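Local coordinates for protein acylneuraminate lyase (Mycoplasma synoviae, PDB 4N4P) that belongs to the acylneuraminate lyases of the dihydrodipicolinate synthetase family, enzymes built on a TIM barrel, at residues Val163-Phe176 with Asp185-Gly199. Numbering follows the deposited sequence.
Sequences VIGSKYGATDLFAF and DKLFMFAWDEALAMG
The edge of the F190 ring points at the face of F176, CD1 standing above the ring centre, in a T-shaped pair with centroids 5.0 Å apart and planes at 68°. With CG set opposite the backbone N (chi1 -180°), F176 reaches from helix 173-182 back over the sheet, and its own rim, at CE1, lies 3.9 Å from F188 CB. L173 finishes this layer: its CD2 abuts the rim of F190 at CZ (3.6 Å), while CD1 packs on M198 CB. G199 brings its CA over a face of F190. Beyond the strand ends, W192 has T171 CG2 over the centre of its six-membered ring in a CH-pi contact (3.7 Å to the centroid) and A195 CB against the opposite face, offset toward the rim; a hydrogen bond from W192 NE1 to E194 OE1 (2.9 Å) restrains the indole. Beneath the rings, strands 163-168 and 187-190 run parallel, with five backbone hydrogen bonds from L187 N-I164 O to A191 N-Y168 O, A191 lying just past its strand. At the other end, K186 NZ donates hydrogen bonds to V163 O and L158 O. Adjacent parallel strands with the connecting helix packed on their outer side form the beta-alpha-beta unit repeated around a TIM barrel.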
# COMPACT_ATOMS: atom_id res chain seq x y z
N VAL A 163 -24.12 -3.08 21.47
CA VAL A 163 -23.73 -2.95 20.06
C VAL A 163 -24.75 -3.69 19.18
O VAL A 163 -24.96 -4.90 19.35
CB VAL A 163 -22.31 -3.45 19.76
CG1 VAL A 163 -22.04 -3.41 18.25
CG2 VAL A 163 -21.25 -2.58 20.50
N ILE A 164 -25.39 -2.96 18.27
CA ILE A 164 -26.39 -3.62 17.41
C ILE A 164 -25.85 -3.89 16.00
O ILE A 164 -26.50 -4.59 15.19
CB ILE A 164 -27.73 -2.84 17.34
CG1 ILE A 164 -27.49 -1.41 16.79
CG2 ILE A 164 -28.42 -2.83 18.71
CD1 ILE A 164 -28.80 -0.73 16.32
N GLY A 165 -24.65 -3.38 15.71
CA GLY A 165 -24.10 -3.51 14.35
C GLY A 165 -22.99 -2.50 14.11
O GLY A 165 -22.33 -2.08 15.04
N SER A 166 -22.80 -2.11 12.86
CA SER A 166 -21.64 -1.31 12.52
C SER A 166 -22.01 -0.36 11.41
O SER A 166 -22.88 -0.69 10.59
CB SER A 166 -20.53 -2.27 12.06
OG SER A 166 -19.47 -1.59 11.39
N LYS A 167 -21.34 0.80 11.39
CA LYS A 167 -21.35 1.68 10.24
C LYS A 167 -20.18 1.23 9.37
O LYS A 167 -19.01 1.30 9.79
CB LYS A 167 -21.18 3.13 10.70
CG LYS A 167 -21.11 4.12 9.56
CD LYS A 167 -21.29 5.51 10.13
CE LYS A 167 -21.11 6.56 9.06
NZ LYS A 167 -19.67 6.82 8.88
N TYR A 168 -20.50 0.73 8.17
CA TYR A 168 -19.53 0.15 7.27
C TYR A 168 -19.14 1.16 6.17
O TYR A 168 -19.90 1.39 5.24
CB TYR A 168 -20.08 -1.17 6.63
CG TYR A 168 -18.97 -1.88 5.90
CD1 TYR A 168 -18.66 -1.55 4.58
CD2 TYR A 168 -18.18 -2.81 6.56
CE1 TYR A 168 -17.59 -2.17 3.92
CE2 TYR A 168 -17.12 -3.43 5.92
CZ TYR A 168 -16.82 -3.11 4.62
OH TYR A 168 -15.75 -3.73 4.00
N GLY A 169 -17.96 1.76 6.30
CA GLY A 169 -17.54 2.79 5.35
C GLY A 169 -16.39 2.41 4.42
O GLY A 169 -15.93 3.25 3.63
N ALA A 170 -15.94 1.16 4.46
CA ALA A 170 -14.81 0.79 3.62
C ALA A 170 -15.18 0.57 2.15
O ALA A 170 -16.35 0.33 1.81
CB ALA A 170 -14.09 -0.44 4.19
N THR A 171 -14.18 0.65 1.27
CA THR A 171 -14.38 0.35 -0.15
C THR A 171 -14.32 -1.16 -0.48
O THR A 171 -14.46 -1.58 -1.65
CB THR A 171 -13.40 1.14 -1.03
OG1 THR A 171 -12.05 0.84 -0.61
CG2 THR A 171 -13.66 2.61 -0.83
N ASP A 172 -14.17 -1.97 0.55
CA ASP A 172 -13.98 -3.39 0.37
C ASP A 172 -15.36 -4.05 0.42
O ASP A 172 -15.92 -4.29 1.50
CB ASP A 172 -13.05 -3.90 1.47
CG ASP A 172 -12.80 -5.38 1.39
OD1 ASP A 172 -13.46 -6.06 0.58
OD2 ASP A 172 -11.93 -5.86 2.13
N LEU A 173 -15.93 -4.34 -0.75
CA LEU A 173 -17.26 -4.96 -0.78
C LEU A 173 -17.24 -6.46 -0.50
O LEU A 173 -18.29 -7.02 -0.19
CB LEU A 173 -18.00 -4.64 -2.07
CG LEU A 173 -18.21 -3.12 -2.26
CD1 LEU A 173 -19.08 -2.88 -3.43
CD2 LEU A 173 -18.81 -2.45 -1.05
N PHE A 174 -16.07 -7.08 -0.56
CA PHE A 174 -15.95 -8.49 -0.19
C PHE A 174 -16.06 -8.61 1.34
O PHE A 174 -16.85 -9.40 1.84
CB PHE A 174 -14.64 -9.10 -0.72
CG PHE A 174 -14.49 -10.57 -0.46
CD1 PHE A 174 -15.58 -11.43 -0.58
CD2 PHE A 174 -13.26 -11.12 -0.12
CE1 PHE A 174 -15.45 -12.79 -0.36
CE2 PHE A 174 -13.12 -12.51 0.11
CZ PHE A 174 -14.22 -13.33 -0.00
N ALA A 175 -15.32 -7.79 2.08
CA ALA A 175 -15.45 -7.81 3.54
C ALA A 175 -16.88 -7.52 3.96
O ALA A 175 -17.35 -8.10 4.94
CB ALA A 175 -14.48 -6.83 4.21
N PHE A 176 -17.57 -6.64 3.22
CA PHE A 176 -18.95 -6.32 3.53
C PHE A 176 -19.81 -7.56 3.35
O PHE A 176 -20.65 -7.91 4.19
CB PHE A 176 -19.50 -5.19 2.65
CG PHE A 176 -20.94 -4.85 2.97
CD1 PHE A 176 -21.28 -4.36 4.22
CD2 PHE A 176 -21.95 -5.10 2.04
CE1 PHE A 176 -22.62 -4.07 4.56
CE2 PHE A 176 -23.30 -4.81 2.35
CZ PHE A 176 -23.63 -4.30 3.62
N ASP A 185 -28.17 -10.98 12.00
CA ASP A 185 -28.99 -10.22 12.96
C ASP A 185 -28.30 -8.99 13.53
O ASP A 185 -28.74 -8.41 14.54
CB ASP A 185 -29.53 -11.14 14.07
CG ASP A 185 -30.86 -10.63 14.67
OD1 ASP A 185 -31.30 -11.22 15.68
OD2 ASP A 185 -31.48 -9.64 14.14
N LYS A 186 -27.19 -8.59 12.91
CA LYS A 186 -26.58 -7.32 13.25
C LYS A 186 -26.97 -6.34 12.14
O LYS A 186 -27.24 -6.75 10.99
CB LYS A 186 -25.06 -7.41 13.41
CG LYS A 186 -24.59 -8.25 14.61
CD LYS A 186 -24.85 -7.53 15.94
CE LYS A 186 -24.55 -8.48 17.11
NZ LYS A 186 -24.75 -7.88 18.46
N LEU A 187 -27.04 -5.07 12.50
CA LEU A 187 -27.43 -4.03 11.58
C LEU A 187 -26.18 -3.41 10.96
O LEU A 187 -25.30 -2.96 11.68
CB LEU A 187 -28.25 -2.95 12.29
CG LEU A 187 -28.62 -1.70 11.47
CD1 LEU A 187 -29.57 -2.08 10.31
CD2 LEU A 187 -29.27 -0.71 12.38
N PHE A 188 -26.10 -3.37 9.64
CA PHE A 188 -24.95 -2.75 8.99
C PHE A 188 -25.48 -1.57 8.20
O PHE A 188 -26.25 -1.75 7.26
CB PHE A 188 -24.20 -3.77 8.08
CG PHE A 188 -23.50 -4.83 8.85
CD1 PHE A 188 -22.20 -4.62 9.32
CD2 PHE A 188 -24.14 -6.02 9.17
CE1 PHE A 188 -21.54 -5.59 10.08
CE2 PHE A 188 -23.50 -7.00 9.93
CZ PHE A 188 -22.19 -6.79 10.38
N MET A 189 -25.08 -0.36 8.61
CA MET A 189 -25.43 0.85 7.91
C MET A 189 -24.34 1.09 6.84
O MET A 189 -23.15 1.18 7.18
CB MET A 189 -25.57 2.01 8.90
CG MET A 189 -26.74 1.80 9.91
SD MET A 189 -28.37 1.74 9.12
CE MET A 189 -28.69 3.47 8.77
N PHE A 190 -24.73 1.13 5.57
CA PHE A 190 -23.75 1.17 4.48
C PHE A 190 -23.32 2.63 4.19
O PHE A 190 -24.16 3.47 3.89
CB PHE A 190 -24.33 0.49 3.24
CG PHE A 190 -23.32 0.20 2.19
CD1 PHE A 190 -22.50 -0.93 2.27
CD2 PHE A 190 -23.15 1.07 1.12
CE1 PHE A 190 -21.54 -1.19 1.29
CE2 PHE A 190 -22.21 0.82 0.11
CZ PHE A 190 -21.40 -0.31 0.20
N ALA A 191 -22.03 2.91 4.29
CA ALA A 191 -21.55 4.29 4.29
C ALA A 191 -20.59 4.60 3.15
O ALA A 191 -19.74 5.47 3.25
CB ALA A 191 -20.95 4.67 5.65
N TRP A 192 -20.74 3.90 2.03
CA TRP A 192 -19.95 4.25 0.85
C TRP A 192 -20.90 4.64 -0.29
O TRP A 192 -21.44 3.80 -0.99
CB TRP A 192 -18.97 3.12 0.46
CG TRP A 192 -18.11 3.47 -0.76
CD1 TRP A 192 -17.74 4.71 -1.18
CD2 TRP A 192 -17.52 2.54 -1.68
NE1 TRP A 192 -16.94 4.62 -2.33
CE2 TRP A 192 -16.79 3.30 -2.64
CE3 TRP A 192 -17.53 1.15 -1.78
CZ2 TRP A 192 -16.08 2.70 -3.68
CZ3 TRP A 192 -16.83 0.55 -2.83
CH2 TRP A 192 -16.13 1.33 -3.76
N ASP A 193 -21.13 5.96 -0.40
CA ASP A 193 -22.17 6.52 -1.24
C ASP A 193 -22.04 6.05 -2.69
O ASP A 193 -23.05 5.77 -3.37
CB ASP A 193 -22.11 8.07 -1.22
CG ASP A 193 -22.13 8.66 0.19
OD1 ASP A 193 -21.55 8.05 1.10
OD2 ASP A 193 -22.71 9.75 0.39
N GLU A 194 -20.80 5.98 -3.17
CA GLU A 194 -20.58 5.59 -4.57
C GLU A 194 -20.90 4.12 -4.88
O GLU A 194 -20.81 3.67 -6.02
CB GLU A 194 -19.14 5.90 -4.95
CG GLU A 194 -18.82 7.37 -4.87
CD GLU A 194 -17.32 7.65 -4.76
OE1 GLU A 194 -16.56 6.79 -4.23
OE2 GLU A 194 -16.89 8.74 -5.22
N ALA A 195 -21.27 3.36 -3.86
CA ALA A 195 -21.53 1.95 -4.07
C ALA A 195 -22.89 1.55 -3.54
O ALA A 195 -23.11 0.38 -3.19
CB ALA A 195 -20.44 1.11 -3.42
N LEU A 196 -23.79 2.53 -3.48
CA LEU A 196 -25.12 2.33 -2.90
C LEU A 196 -25.80 1.06 -3.43
O LEU A 196 -26.27 0.20 -2.64
CB LEU A 196 -26.00 3.57 -3.18
CG LEU A 196 -27.23 3.72 -2.26
CD1 LEU A 196 -27.75 5.17 -2.27
CD2 LEU A 196 -28.38 2.80 -2.63
N ALA A 197 -25.87 0.95 -4.76
CA ALA A 197 -26.57 -0.17 -5.39
C ALA A 197 -25.86 -1.49 -5.13
O ALA A 197 -26.49 -2.53 -5.00
CB ALA A 197 -26.73 0.08 -6.88
N MET A 198 -24.54 -1.45 -5.03
CA MET A 198 -23.80 -2.65 -4.71
C MET A 198 -24.10 -3.07 -3.25
O MET A 198 -24.26 -4.26 -2.96
CB MET A 198 -22.33 -2.46 -5.05
CG MET A 198 -22.05 -2.60 -6.62
SD MET A 198 -20.37 -2.21 -6.84
CE MET A 198 -20.28 -1.91 -8.62
N GLY A 199 -24.19 -2.07 -2.35
CA GLY A 199 -24.60 -2.31 -0.96
C GLY A 199 -25.99 -2.94 -0.90
O GLY A 199 -26.20 -3.95 -0.20
O HOH W 1 -28.16 -6.38 16.35